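Local coordinates for protein BIFUNCTIONAL PROTEIN Proline utilization A (PutA) (Corynebacterium freiburgense, PDB 5UX5) that catalyses the two-step oxidation of proline to glutamate, using an FAD-dependent proline dehydrogenase and an NAD-dependent aldehyde dehydrogenase in a single chain, at residues Asn198-Asp203 and Glu481-Leu486; Asp537-Met542 and Glu552-Val557; Ser192-Leu197 and Glu207-Arg212; Gly547-Glu552 and Thr762-Ile767. All blocks are in the same frame, centred on the assembly; numbering follows the deposited sequence.

Contact 1 joins the start of a helix from the proline dehydrogenase part to helix 477-484. It is partly buried, with an apolar side and a charged side. Contact 3 uses the same helix, 202-221, further along, and packs it on the loop that leads into it. It is buried and apolar, with one hydrogen bond at its polar edge. Contacts 2 and 4 lie in the aldehyde dehydrogenase part and share Glu552 of helix 550-574. Contact 2 is a buried helix pair held by aliphatic groups. Contact 4 sets the turn before that helix against a distant loop and has no hydrogen bond across it. Ile550 of contact 4 touches Trp200, Ala483 and Leu486 of contact 1.

Contact 1. Residues Asn198-Asp203 and Glu481-Leu486; sequences NPWDID and EWARTL
The indole of Trp200 meets its neighbour edge-on. The methyl CB of Ala483 lies near the ring plane, 3.7 Å from Trp200 CE3. The side-chain oxygen of Asn198 also sits at the edge of this ring. The second flat group is the Arg484 guanidinium, which has Asp203 OD2 and the methyl CG2 of Ile202 at its edge. Carboxylate and guanidinium are nearly coplanar, 16° apart, and approach tip to tip. Asp203 OD2 is 3.5 Å from Arg484 NE, a long salt bridge.

Trp200 has CG anti to the carbonyl carbon (chi1 -69°), and this carries the six-membered ring towards helix 477-484. There its CZ3 also packs 4.2 Å from Trp482 CH2. The backbone beneath Trp200 is held by an Asx turn: Trp200 N donates to Asn198 OD1 at 3.0 Å. That bond is nearly straight (170°), but the donor stands above the carbonyl plane. Asp201 caps helix 202-221 through the backbone N of Gly204.

Arg484 is extended from CG to NE and crosses Ile202 obliquely, so that NH2 meets the methyl CG2. Arg484 NH1 forms a salt bridge with Glu481 OE2 at 3.1 Å; as a hydrogen bond it is weak. Ile550 and Ala551 of helix 550-574 also pack on Trp200, so the proline dehydrogenase and aldehyde dehydrogenase parts meet at this ring.

Apolar and ionic work is divided. Trp200 and Ala483 are buried, and Trp482 adds to this apolar side. Asp203, Arg484 and Glu481 make a salt-bridge network on the other. Asp203, whose stronger partner is Arg244, would probably be kept ionised.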
loop_
_atom_site.group_PDB
_atom_site.type_symbol
_atom_site.label_atom_id
_atom_site.label_comp_id
_atom_site.label_asym_id
_atom_site.label_seq_id
_atom_site.Cartn_x
_atom_site.Cartn_y
_atom_site.Cartn_z
ATOM N N ASN A 198 -1.675 9.517 -11.965
ATOM C CA ASN A 198 -1.406 8.098 -12.174
ATOM C C ASN A 198 0.039 7.839 -12.592
ATOM O O ASN A 198 0.397 8.127 -13.741
ATOM C CB ASN A 198 -2.349 7.558 -13.229
ATOM C CG ASN A 198 -2.147 6.078 -13.507
ATOM O OD1 ASN A 198 -1.305 5.387 -12.893
ATOM N ND2 ASN A 198 -2.954 5.570 -14.444
ATOM N N PRO A 199 0.866 7.226 -11.743
ATOM C CA PRO A 199 2.296 7.088 -12.066
ATOM C C PRO A 199 2.592 6.173 -13.231
ATOM O O PRO A 199 3.760 6.104 -13.635
ATOM C CB PRO A 199 2.893 6.512 -10.786
ATOM C CG PRO A 199 1.764 5.706 -10.210
ATOM C CD PRO A 199 0.493 6.481 -10.527
ATOM N N TRP A 200 1.617 5.435 -13.756
ATOM C CA TRP A 200 1.896 4.523 -14.861
ATOM C C TRP A 200 1.612 5.124 -16.227
ATOM O O TRP A 200 1.942 4.501 -17.242
ATOM C CB TRP A 200 1.085 3.230 -14.710
ATOM C CG TRP A 200 1.555 2.402 -13.546
ATOM C CD1 TRP A 200 1.056 2.424 -12.282
ATOM C CD2 TRP A 200 2.616 1.453 -13.542
ATOM N NE1 TRP A 200 1.728 1.545 -11.494
ATOM C CE2 TRP A 200 2.702 0.934 -12.234
ATOM C CE3 TRP A 200 3.506 0.989 -14.515
ATOM C CZ2 TRP A 200 3.662 -0.020 -11.856
ATOM C CZ3 TRP A 200 4.455 0.034 -14.144
ATOM C CH2 TRP A 200 4.522 -0.459 -12.821
ATOM N N ASP A 201 1.033 6.315 -16.284
ATOM C CA ASP A 201 0.608 6.918 -17.539
ATOM C C ASP A 201 1.293 8.270 -17.665
ATOM O O ASP A 201 0.652 9.306 -17.489
ATOM C CB ASP A 201 -0.913 7.054 -17.582
ATOM C CG ASP A 201 -1.421 7.565 -18.929
ATOM O OD1 ASP A 201 -0.705 7.356 -19.935
ATOM O OD2 ASP A 201 -2.530 8.169 -18.985
ATOM N N ILE A 202 2.596 8.258 -17.973
ATOM C CA ILE A 202 3.316 9.525 -18.076
ATOM C C ILE A 202 2.856 10.308 -19.303
ATOM O O ILE A 202 2.624 11.511 -19.201
ATOM C CB ILE A 202 4.846 9.304 -18.088
ATOM C CG1 ILE A 202 5.555 10.621 -17.821
ATOM C CG2 ILE A 202 5.346 8.799 -19.404
ATOM C CD1 ILE A 202 7.018 10.474 -17.579
ATOM N N ASP A 203 2.578 9.616 -20.428
ATOM C CA ASP A 203 2.148 10.283 -21.662
ATOM C C ASP A 203 0.822 10.995 -21.453
ATOM O O ASP A 203 0.649 12.147 -21.863
ATOM C CB ASP A 203 1.986 9.288 -22.829
ATOM C CG ASP A 203 3.269 8.519 -23.194
ATOM O OD1 ASP A 203 4.389 8.912 -22.812
ATOM O OD2 ASP A 203 3.148 7.505 -23.913
ATOM N N GLU A 481 8.760 2.152 -19.494
ATOM C CA GLU A 481 8.967 1.756 -20.874
ATOM C C GLU A 481 8.406 0.363 -21.131
ATOM O O GLU A 481 7.705 0.164 -22.135
ATOM C CB GLU A 481 10.451 1.847 -21.243
ATOM C CG GLU A 481 10.860 1.235 -22.615
ATOM C CD GLU A 481 10.050 1.718 -23.861
ATOM O OE1 GLU A 481 10.115 1.016 -24.902
ATOM O OE2 GLU A 481 9.387 2.787 -23.832
ATOM N N TRP A 482 8.682 -0.617 -20.238
ATOM C CA TRP A 482 8.118 -1.948 -20.460
ATOM C C TRP A 482 6.633 -2.008 -20.109
ATOM O O TRP A 482 5.917 -2.874 -20.632
ATOM C CB TRP A 482 8.911 -3.053 -19.714
ATOM C CG TRP A 482 8.939 -3.056 -18.184
ATOM C CD1 TRP A 482 10.036 -2.853 -17.388
ATOM C CD2 TRP A 482 7.838 -3.313 -17.285
ATOM N NE1 TRP A 482 9.691 -2.956 -16.053
ATOM C CE2 TRP A 482 8.349 -3.237 -15.962
ATOM C CE3 TRP A 482 6.476 -3.599 -17.467
ATOM C CZ2 TRP A 482 7.536 -3.424 -14.826
ATOM C CZ3 TRP A 482 5.670 -3.783 -16.347
ATOM C CH2 TRP A 482 6.204 -3.692 -15.039
ATOM N N ALA A 483 6.142 -1.074 -19.290
ATOM C CA ALA A 483 4.707 -0.996 -19.039
ATOM C C ALA A 483 3.929 -0.644 -20.317
ATOM O O ALA A 483 2.802 -1.123 -20.516
ATOM C CB ALA A 483 4.447 0.023 -17.923
ATOM N N ARG A 484 4.529 0.149 -21.210
ATOM C CA ARG A 484 3.894 0.444 -22.484
ATOM C C ARG A 484 3.806 -0.785 -23.383
ATOM O O ARG A 484 2.855 -0.903 -24.161
ATOM C CB ARG A 484 4.655 1.553 -23.205
ATOM C CG ARG A 484 4.394 2.947 -22.657
ATOM C CD ARG A 484 5.205 3.979 -23.405
ATOM N NE ARG A 484 5.448 5.182 -22.612
ATOM C CZ ARG A 484 6.589 5.440 -21.975
ATOM N NH1 ARG A 484 7.590 4.577 -22.039
ATOM N NH2 ARG A 484 6.737 6.562 -21.280
ATOM N N THR A 485 4.786 -1.690 -23.320
ATOM C CA THR A 485 4.904 -2.801 -24.264
ATOM C C THR A 485 4.299 -4.114 -23.758
ATOM O O THR A 485 4.661 -5.179 -24.264
ATOM C CB THR A 485 6.377 -3.024 -24.658
ATOM O OG1 THR A 485 7.114 -3.611 -23.567
ATOM C CG2 THR A 485 7.044 -1.721 -25.109
ATOM N N LEU A 486 3.368 -4.074 -22.812
ATOM C CA LEU A 486 2.834 -5.323 -22.272
ATOM C C LEU A 486 2.035 -6.090 -23.323
ATOM O O LEU A 486 1.385 -5.508 -24.193
ATOM C CB LEU A 486 1.969 -5.052 -21.040
ATOM C CG LEU A 486 2.666 -4.800 -19.695
ATOM C CD1 LEU A 486 1.637 -4.572 -18.614
ATOM C CD2 LEU A 486 3.608 -5.966 -19.311
#

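Contact 2. Residues Asp537-Met542 and Glu552-Val557; sequences DLLGVM and EADPEV
Two consecutive helices of the aldehyde dehydrogenase part, 535-544 and 550-574, form a helical hairpin here. The short segments cross obliquely, with 136° between their directions and axes 9.6 Å apart at closest approach. Ala553 faces the partner helix with its methyl, and its backbone C and O also meet Leu539 CD2 and Met542 CE.

Met542 can be followed outward. Its CB packs 3.9 Å from Ala553 CB. The chain leaves with CG anti to the carbonyl carbon and stays extended to the sulfur. SD lies 3.9 Å from Val557 CG2. A bend at chi3 (83°) then turns the methyl CE towards Glu556, where it rests against the aliphatic CB and CG and the carboxylate end.

Leu539 comes in from the other side of Ala553. Its CD2 sits over the backbone, 3.6 Å from Asp554 N, and also reaches Ala553 CB. Leu538 crosses Val557 obliquely, and its CD1 touches both valine methyls. Val557 is thus wedged among Leu538, Leu539 and Met542.

The acids beside this apolar seam are buried but paired. Asp554 OD1 is bound by Ser472 and Arg535. Glu556 OE2 accepts from the backbone N of Val598 and of Ala599, and OE1 forms a salt bridge with Lys548. The carboxylate of Glu556 is therefore gripped on both oxygens, and Met542 CE lies 3.3 Å from its OE1.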
loop_
_atom_site.group_PDB
_atom_site.type_symbol
_atom_site.label_atom_id
_atom_site.label_comp_id
_atom_site.label_asym_id
_atom_site.label_seq_id
_atom_site.Cartn_x
_atom_site.Cartn_y
_atom_site.Cartn_z
ATOM N N ASP A 537 5.186 -11.117 -18.332
ATOM C CA ASP A 537 4.190 -12.009 -18.911
ATOM C C ASP A 537 2.964 -12.120 -17.997
ATOM O O ASP A 537 1.822 -12.142 -18.476
ATOM C CB ASP A 537 4.803 -13.383 -19.179
ATOM C CG ASP A 537 5.886 -13.342 -20.224
ATOM O OD1 ASP A 537 5.535 -13.231 -21.415
ATOM O OD2 ASP A 537 7.084 -13.433 -19.863
ATOM N N LEU A 538 3.174 -12.215 -16.673
ATOM C CA LEU A 538 2.020 -12.306 -15.792
ATOM C C LEU A 538 1.202 -11.029 -15.874
ATOM O O LEU A 538 -0.024 -11.084 -15.953
ATOM C CB LEU A 538 2.430 -12.607 -14.340
ATOM C CG LEU A 538 3.070 -13.983 -14.070
ATOM C CD1 LEU A 538 3.561 -14.097 -12.639
ATOM C CD2 LEU A 538 2.152 -15.112 -14.401
ATOM N N LEU A 539 1.865 -9.871 -15.881
ATOM C CA LEU A 539 1.143 -8.604 -16.003
ATOM C C LEU A 539 0.333 -8.557 -17.299
ATOM O O LEU A 539 -0.828 -8.126 -17.309
ATOM C CB LEU A 539 2.125 -7.434 -15.910
ATOM C CG LEU A 539 2.756 -7.280 -14.518
ATOM C CD1 LEU A 539 3.725 -6.115 -14.439
ATOM C CD2 LEU A 539 1.675 -7.154 -13.451
ATOM N N GLY A 540 0.934 -9.007 -18.399
ATOM C CA GLY A 540 0.217 -9.059 -19.658
ATOM C C GLY A 540 -1.087 -9.822 -19.573
ATOM O O GLY A 540 -2.121 -9.350 -20.043
ATOM N N VAL A 541 -1.057 -11.030 -18.999
ATOM C CA VAL A 541 -2.294 -11.819 -18.977
ATOM C C VAL A 541 -3.262 -11.305 -17.912
ATOM O O VAL A 541 -4.485 -11.376 -18.094
ATOM C CB VAL A 541 -2.029 -13.322 -18.794
ATOM C CG1 VAL A 541 -1.583 -13.640 -17.359
ATOM C CG2 VAL A 541 -3.276 -14.120 -19.208
ATOM N N MET A 542 -2.748 -10.774 -16.801
ATOM C CA MET A 542 -3.631 -10.280 -15.756
ATOM C C MET A 542 -4.360 -9.022 -16.169
ATOM O O MET A 542 -5.502 -8.822 -15.751
ATOM C CB MET A 542 -2.847 -10.020 -14.480
ATOM C CG MET A 542 -2.310 -11.278 -13.900
ATOM S SD MET A 542 -1.014 -11.038 -12.682
ATOM C CE MET A 542 -1.958 -10.715 -11.206
ATOM N N GLU A 552 -2.808 -2.737 -9.612
ATOM C CA GLU A 552 -3.408 -3.815 -8.843
ATOM C C GLU A 552 -2.748 -5.158 -9.130
ATOM O O GLU A 552 -2.521 -5.952 -8.212
ATOM C CB GLU A 552 -4.908 -3.904 -9.148
ATOM C CG GLU A 552 -5.735 -2.734 -8.648
ATOM C CD GLU A 552 -5.997 -2.788 -7.158
ATOM O OE1 GLU A 552 -5.947 -3.897 -6.586
ATOM O OE2 GLU A 552 -6.271 -1.727 -6.555
ATOM N N ALA A 553 -2.385 -5.420 -10.382
ATOM C CA ALA A 553 -1.830 -6.728 -10.710
ATOM C C ALA A 553 -0.378 -6.889 -10.238
ATOM O O ALA A 553 0.010 -7.992 -9.844
ATOM C CB ALA A 553 -1.953 -6.966 -12.210
ATOM N N ASP A 554 0.448 -5.824 -10.311
ATOM C CA ASP A 554 1.869 -5.938 -9.971
ATOM C C ASP A 554 2.144 -6.357 -8.529
ATOM O O ASP A 554 2.999 -7.235 -8.331
ATOM C CB ASP A 554 2.584 -4.633 -10.329
ATOM C CG ASP A 554 4.109 -4.702 -10.140
ATOM O OD1 ASP A 554 4.785 -5.493 -10.844
ATOM O OD2 ASP A 554 4.638 -3.910 -9.318
ATOM N N PRO A 555 1.510 -5.797 -7.488
ATOM C CA PRO A 555 1.751 -6.341 -6.130
ATOM C C PRO A 555 1.317 -7.778 -5.992
ATOM O O PRO A 555 1.828 -8.491 -5.121
ATOM C CB PRO A 555 0.908 -5.441 -5.215
ATOM C CG PRO A 555 0.610 -4.253 -5.991
ATOM C CD PRO A 555 0.580 -4.656 -7.442
ATOM N N GLU A 556 0.380 -8.225 -6.829
ATOM C CA GLU A 556 -0.093 -9.600 -6.755
ATOM C C GLU A 556 0.976 -10.570 -7.209
ATOM O O GLU A 556 1.084 -11.683 -6.668
ATOM C CB GLU A 556 -1.362 -9.775 -7.592
ATOM C CG GLU A 556 -1.969 -11.123 -7.361
ATOM C CD GLU A 556 -3.167 -11.435 -8.205
ATOM O OE1 GLU A 556 -3.901 -10.502 -8.598
ATOM O OE2 GLU A 556 -3.393 -12.639 -8.437
ATOM N N VAL A 557 1.769 -10.170 -8.208
ATOM C CA VAL A 557 2.904 -10.984 -8.623
ATOM C C VAL A 557 3.931 -11.039 -7.495
ATOM O O VAL A 557 4.592 -12.062 -7.275
ATOM C CB VAL A 557 3.487 -10.443 -9.944
ATOM C CG1 VAL A 557 4.781 -11.180 -10.313
ATOM C CG2 VAL A 557 2.440 -10.571 -11.046
#

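Contact 3. Residues Ser192-Leu197 and Glu207-Arg212; sequences SVVAQL and ELLKER
Val194 is the apolar centre. Its CG2 packs 3.6 Å from Leu209 CD2, and the two side chains cross at about a right angle. Leu208 closes in beside it: its CD2 touches both valine methyls, each at 3.9 Å. Val193 widens the patch, with its CB 4.0 Å from Leu209 CD2. Leu209 reaches this patch because its CG is anti to the carbonyl carbon (chi1 -73°). Val241 and Leu245 of helix 239-251 pack against the same leucine.

Further out lies Arg212. Its CB still belongs to the apolar layer, 3.8 Å from Val193 CG1. From CG to NE the chain is extended and slides past Val193 in the opposite direction. The guanidinium then lies with one face under Leu208, whose CD2 stands 4.1 Å above the plane, over the centre. Its edge is turned to the backbone of Val193 and Val194. There Arg212 NH1 donates to Val193 O at 2.6 Å. The acceptor is close to the guanidinium plane, and the donor lies in the carbonyl plane on a lone pair, although the N-H points off line (134°). The other terminal nitrogen, NH2, forms a salt bridge with Asp164.

The two segments belong to one beta-alpha-beta crossover of the proline dehydrogenase barrel. Strand 185-189 leads through this loop into helix 202-221 and on to strand 228-232. Arg212 serves both layers: its aliphatic part joins the packing, and its charged end takes up the backbone carbonyl of the buried Val193. The salt bridge to Asp164 probably helps to fix the rotation of the guanidinium for that bond.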
loop_
_atom_site.group_PDB
_atom_site.type_symbol
_atom_site.label_atom_id
_atom_site.label_comp_id
_atom_site.label_asym_id
_atom_site.label_seq_id
_atom_site.Cartn_x
_atom_site.Cartn_y
_atom_site.Cartn_z
ATOM N N SER A 192 -1.101 19.569 -7.916
ATOM C CA SER A 192 -2.215 20.461 -7.638
ATOM C C SER A 192 -3.065 20.714 -8.873
ATOM O O SER A 192 -4.217 21.140 -8.736
ATOM C CB SER A 192 -1.709 21.803 -7.116
ATOM O OG SER A 192 -0.910 21.654 -5.959
ATOM N N VAL A 193 -2.529 20.445 -10.067
ATOM C CA VAL A 193 -3.258 20.702 -11.305
ATOM C C VAL A 193 -4.021 19.461 -11.769
ATOM O O VAL A 193 -5.103 19.579 -12.355
ATOM C CB VAL A 193 -2.288 21.229 -12.373
ATOM C CG1 VAL A 193 -2.949 21.318 -13.717
ATOM C CG2 VAL A 193 -1.772 22.594 -11.966
ATOM N N VAL A 194 -3.480 18.279 -11.506
ATOM C CA VAL A 194 -4.139 17.008 -11.769
ATOM C C VAL A 194 -4.185 16.226 -10.450
ATOM O O VAL A 194 -3.139 15.896 -9.879
ATOM C CB VAL A 194 -3.405 16.205 -12.855
ATOM C CG1 VAL A 194 -3.997 14.811 -12.984
ATOM C CG2 VAL A 194 -3.482 16.920 -14.170
ATOM N N ALA A 195 -5.382 15.946 -9.954
ATOM C CA ALA A 195 -5.425 15.118 -8.766
ATOM C C ALA A 195 -5.259 13.661 -9.158
ATOM O O ALA A 195 -5.550 13.274 -10.290
ATOM C CB ALA A 195 -6.726 15.300 -8.003
ATOM N N GLN A 196 -4.797 12.852 -8.188
ATOM C CA GLN A 196 -4.600 11.409 -8.365
ATOM C C GLN A 196 -3.703 11.093 -9.560
ATOM O O GLN A 196 -3.985 10.193 -10.350
ATOM C CB GLN A 196 -5.945 10.692 -8.503
ATOM C CG GLN A 196 -6.827 10.734 -7.248
ATOM C CD GLN A 196 -8.246 10.196 -7.462
ATOM O OE1 GLN A 196 -8.543 9.541 -8.458
ATOM N NE2 GLN A 196 -9.122 10.464 -6.505
ATOM N N LEU A 197 -2.618 11.856 -9.705
ATOM C CA LEU A 197 -1.659 11.643 -10.785
ATOM C C LEU A 197 -1.246 10.176 -10.899
ATOM O O LEU A 197 -0.576 9.639 -10.010
ATOM C CB LEU A 197 -0.444 12.547 -10.582
ATOM C CG LEU A 197 0.273 13.100 -11.812
ATOM C CD1 LEU A 197 -0.705 13.546 -12.893
ATOM C CD2 LEU A 197 1.185 14.256 -11.382
ATOM N N GLU A 207 -0.157 15.171 -21.230
ATOM C CA GLU A 207 -1.139 15.836 -22.075
ATOM C C GLU A 207 -2.212 16.500 -21.234
ATOM O O GLU A 207 -2.654 17.607 -21.541
ATOM C CB GLU A 207 -1.765 14.836 -23.040
ATOM C CG GLU A 207 -0.808 14.347 -24.111
ATOM C CD GLU A 207 -0.341 15.453 -25.059
ATOM O OE1 GLU A 207 -1.199 16.164 -25.631
ATOM O OE2 GLU A 207 0.889 15.611 -25.229
ATOM N N LEU A 208 -2.606 15.864 -20.142
ATOM C CA LEU A 208 -3.616 16.466 -19.291
ATOM C C LEU A 208 -3.074 17.726 -18.639
ATOM O O LEU A 208 -3.775 18.733 -18.553
ATOM C CB LEU A 208 -4.089 15.461 -18.233
ATOM C CG LEU A 208 -5.329 15.874 -17.427
ATOM C CD1 LEU A 208 -6.456 16.280 -18.360
ATOM C CD2 LEU A 208 -5.811 14.834 -16.444
ATOM N N LEU A 209 -1.831 17.688 -18.175
ATOM C CA LEU A 209 -1.244 18.855 -17.515
ATOM C C LEU A 209 -1.077 20.024 -18.482
ATOM O O LEU A 209 -1.345 21.181 -18.128
ATOM C CB LEU A 209 0.093 18.463 -16.876
ATOM C CG LEU A 209 -0.035 17.584 -15.617
ATOM C CD1 LEU A 209 1.185 16.720 -15.490
ATOM C CD2 LEU A 209 -0.254 18.408 -14.347
ATOM N N LYS A 210 -0.645 19.737 -19.710
ATOM C CA LYS A 210 -0.518 20.779 -20.708
ATOM C C LYS A 210 -1.881 21.336 -21.080
ATOM O O LYS A 210 -2.042 22.552 -21.216
ATOM C CB LYS A 210 0.210 20.235 -21.934
ATOM C CG LYS A 210 1.699 20.025 -21.701
ATOM C CD LYS A 210 2.405 19.674 -22.986
ATOM C CE LYS A 210 1.727 18.520 -23.696
ATOM N NZ LYS A 210 2.500 18.062 -24.898
ATOM N N GLU A 211 -2.868 20.457 -21.263
ATOM C CA GLU A 211 -4.215 20.906 -21.584
ATOM C C GLU A 211 -4.766 21.823 -20.498
ATOM O O GLU A 211 -5.473 22.798 -20.788
ATOM C CB GLU A 211 -5.115 19.692 -21.789
ATOM C CG GLU A 211 -6.567 20.008 -22.004
ATOM C CD GLU A 211 -7.420 18.766 -21.954
ATOM O OE1 GLU A 211 -6.913 17.675 -22.307
ATOM O OE2 GLU A 211 -8.595 18.879 -21.544
ATOM N N ARG A 212 -4.431 21.549 -19.247
ATOM C CA ARG A 212 -4.967 22.344 -18.151
ATOM C C ARG A 212 -4.153 23.593 -17.846
ATOM O O ARG A 212 -4.729 24.584 -17.379
ATOM C CB ARG A 212 -5.074 21.487 -16.888
ATOM C CG ARG A 212 -6.183 20.470 -16.959
ATOM C CD ARG A 212 -6.254 19.730 -15.664
ATOM N NE ARG A 212 -7.392 18.832 -15.598
ATOM C CZ ARG A 212 -7.606 18.003 -14.584
ATOM N NH1 ARG A 212 -6.742 17.978 -13.587
ATOM N NH2 ARG A 212 -8.680 17.213 -14.557
#

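Contact 4. Residues Gly547-Glu552 and Thr762-Ile767; sequences GKTIAE and TMNGLI
Asn764 has a chi1 of 41°, which puts CG in the crowded position between its backbone N and carbonyl carbon. Its amide thereby stands up from loop 762-767 towards the turn at Gly547-Thr549. Thr549 has its OG1 in the same kind of position (chi1 65°). This leaves the methyl CG2 to meet the loop, while OG1 serves the helix.

Across the contact, Asn764 CB lies 3.1 Å from Gly547 O. The methyl Thr549 CG2 packs 3.6 Å from Asn764 OD1, with the two side chains crossing at about a right angle. No hydrogen bond links the segments. Asn764 ND2 is near Gly547 O, but the angle is poor. Asn764 ND2 donates weakly to Gly765 O, at 3.3 Å, and has a stronger partner in His720 ND1. The amide is held by His720 and, weakly, by its own loop, and packs against Gly547-Thr549 without a bond.

Lys548 points its CB away from the loop. Its amine reaches Glu556 and Asn595 O, and it makes a cation-pi contact with Phe596. Glu552 OE1 pairs with Lys724.

Thr549 OG1 accepts from Glu552 N at 3.3 Å, a capping bond. This is a short helix-to-helix connection of the aldehyde dehydrogenase part: Gly547, with a positive phi of 74°, follows helix 535-544, Thr549 is the N-cap that starts helix 550-574, and the loop before helix 772-779 packs on it through Asn764.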
loop_
_atom_site.group_PDB
_atom_site.type_symbol
_atom_site.label_atom_id
_atom_site.label_comp_id
_atom_site.label_asym_id
_atom_site.label_seq_id
_atom_site.Cartn_x
_atom_site.Cartn_y
_atom_site.Cartn_z
ATOM N N GLY A 547 -8.504 -8.367 -16.383
ATOM C CA GLY A 547 -9.015 -7.007 -16.381
ATOM C C GLY A 547 -8.517 -6.114 -15.260
ATOM O O GLY A 547 -9.193 -5.139 -14.919
ATOM N N LYS A 548 -7.374 -6.434 -14.651
ATOM C CA LYS A 548 -6.780 -5.641 -13.581
ATOM C C LYS A 548 -5.855 -4.563 -14.145
ATOM O O LYS A 548 -5.231 -4.740 -15.190
ATOM C CB LYS A 548 -5.996 -6.557 -12.628
ATOM C CG LYS A 548 -6.798 -7.783 -12.222
ATOM C CD LYS A 548 -6.156 -8.589 -11.090
ATOM C CE LYS A 548 -6.005 -7.748 -9.846
ATOM N NZ LYS A 548 -5.762 -8.508 -8.622
ATOM N N THR A 549 -5.747 -3.446 -13.429
ATOM C CA THR A 549 -4.708 -2.478 -13.753
ATOM C C THR A 549 -3.344 -3.000 -13.317
ATOM O O THR A 549 -3.238 -3.935 -12.523
ATOM C CB THR A 549 -4.971 -1.131 -13.078
ATOM O OG1 THR A 549 -4.881 -1.259 -11.646
ATOM C CG2 THR A 549 -6.346 -0.581 -13.478
ATOM N N ILE A 550 -2.288 -2.411 -13.877
ATOM C CA ILE A 550 -0.942 -2.708 -13.401
ATOM C C ILE A 550 -0.824 -2.426 -11.907
ATOM O O ILE A 550 -0.217 -3.206 -11.144
ATOM C CB ILE A 550 0.093 -1.910 -14.198
ATOM C CG1 ILE A 550 0.066 -2.293 -15.665
ATOM C CG2 ILE A 550 1.462 -2.171 -13.675
ATOM C CD1 ILE A 550 1.255 -1.724 -16.412
ATOM N N ALA A 551 -1.399 -1.310 -11.455
ATOM C CA ALA A 551 -1.225 -0.937 -10.062
ATOM C C ALA A 551 -1.810 -1.994 -9.137
ATOM O O ALA A 551 -1.340 -2.160 -8.002
ATOM C CB ALA A 551 -1.843 0.437 -9.787
ATOM N N GLU A 552 -2.808 -2.737 -9.612
ATOM C CA GLU A 552 -3.408 -3.815 -8.843
ATOM C C GLU A 552 -2.748 -5.158 -9.130
ATOM O O GLU A 552 -2.521 -5.952 -8.212
ATOM C CB GLU A 552 -4.908 -3.904 -9.148
ATOM C CG GLU A 552 -5.735 -2.734 -8.648
ATOM C CD GLU A 552 -5.997 -2.788 -7.158
ATOM O OE1 GLU A 552 -5.947 -3.897 -6.586
ATOM O OE2 GLU A 552 -6.271 -1.727 -6.555
ATOM N N THR A 762 -7.588 4.132 -13.632
ATOM C CA THR A 762 -7.340 4.070 -12.204
ATOM C C THR A 762 -8.425 3.315 -11.446
ATOM O O THR A 762 -8.253 3.072 -10.245
ATOM C CB THR A 762 -7.169 5.493 -11.623
ATOM O OG1 THR A 762 -8.179 6.370 -12.135
ATOM C CG2 THR A 762 -5.831 6.053 -12.036
ATOM N N MET A 763 -9.550 2.974 -12.090
ATOM C CA MET A 763 -10.481 1.956 -11.590
ATOM C C MET A 763 -10.917 1.098 -12.765
ATOM O O MET A 763 -11.574 1.598 -13.683
ATOM C CB MET A 763 -11.715 2.520 -10.889
ATOM C CG MET A 763 -12.517 1.377 -10.284
ATOM S SD MET A 763 -14.246 1.661 -10.014
ATOM C CE MET A 763 -14.156 2.855 -8.745
ATOM N N ASN A 764 -10.543 -0.183 -12.738
ATOM C CA ASN A 764 -10.781 -1.092 -13.847
ATOM C C ASN A 764 -12.250 -1.527 -13.915
ATOM O O ASN A 764 -13.104 -1.116 -13.115
ATOM C CB ASN A 764 -9.830 -2.286 -13.751
ATOM C CG ASN A 764 -9.664 -2.805 -12.320
ATOM O OD1 ASN A 764 -8.842 -2.299 -11.526
ATOM N ND2 ASN A 764 -10.436 -3.826 -11.992
ATOM N N GLY A 765 -12.544 -2.383 -14.905
ATOM C CA GLY A 765 -13.880 -2.899 -15.098
ATOM C C GLY A 765 -14.126 -4.163 -14.294
ATOM O O GLY A 765 -13.276 -4.638 -13.544
ATOM N N LEU A 766 -15.326 -4.707 -14.449
ATOM C CA LEU A 766 -15.684 -5.925 -13.748
ATOM C C LEU A 766 -15.314 -7.142 -14.580
ATOM O O LEU A 766 -15.063 -7.053 -15.785
ATOM C CB LEU A 766 -17.169 -5.962 -13.408
ATOM C CG LEU A 766 -17.792 -4.780 -12.669
ATOM C CD1 LEU A 766 -19.299 -4.992 -12.711
ATOM C CD2 LEU A 766 -17.260 -4.584 -11.213
ATOM N N ILE A 767 -15.251 -8.289 -13.900
ATOM C CA ILE A 767 -14.852 -9.537 -14.531
ATOM C C ILE A 767 -15.925 -10.050 -15.473
ATOM O O ILE A 767 -15.638 -10.874 -16.350
ATOM C CB ILE A 767 -14.507 -10.570 -13.439
ATOM C CG1 ILE A 767 -13.672 -11.702 -14.023
ATOM C CG2 ILE A 767 -15.754 -11.043 -12.726
ATOM C CD1 ILE A 767 -12.271 -11.215 -14.451
#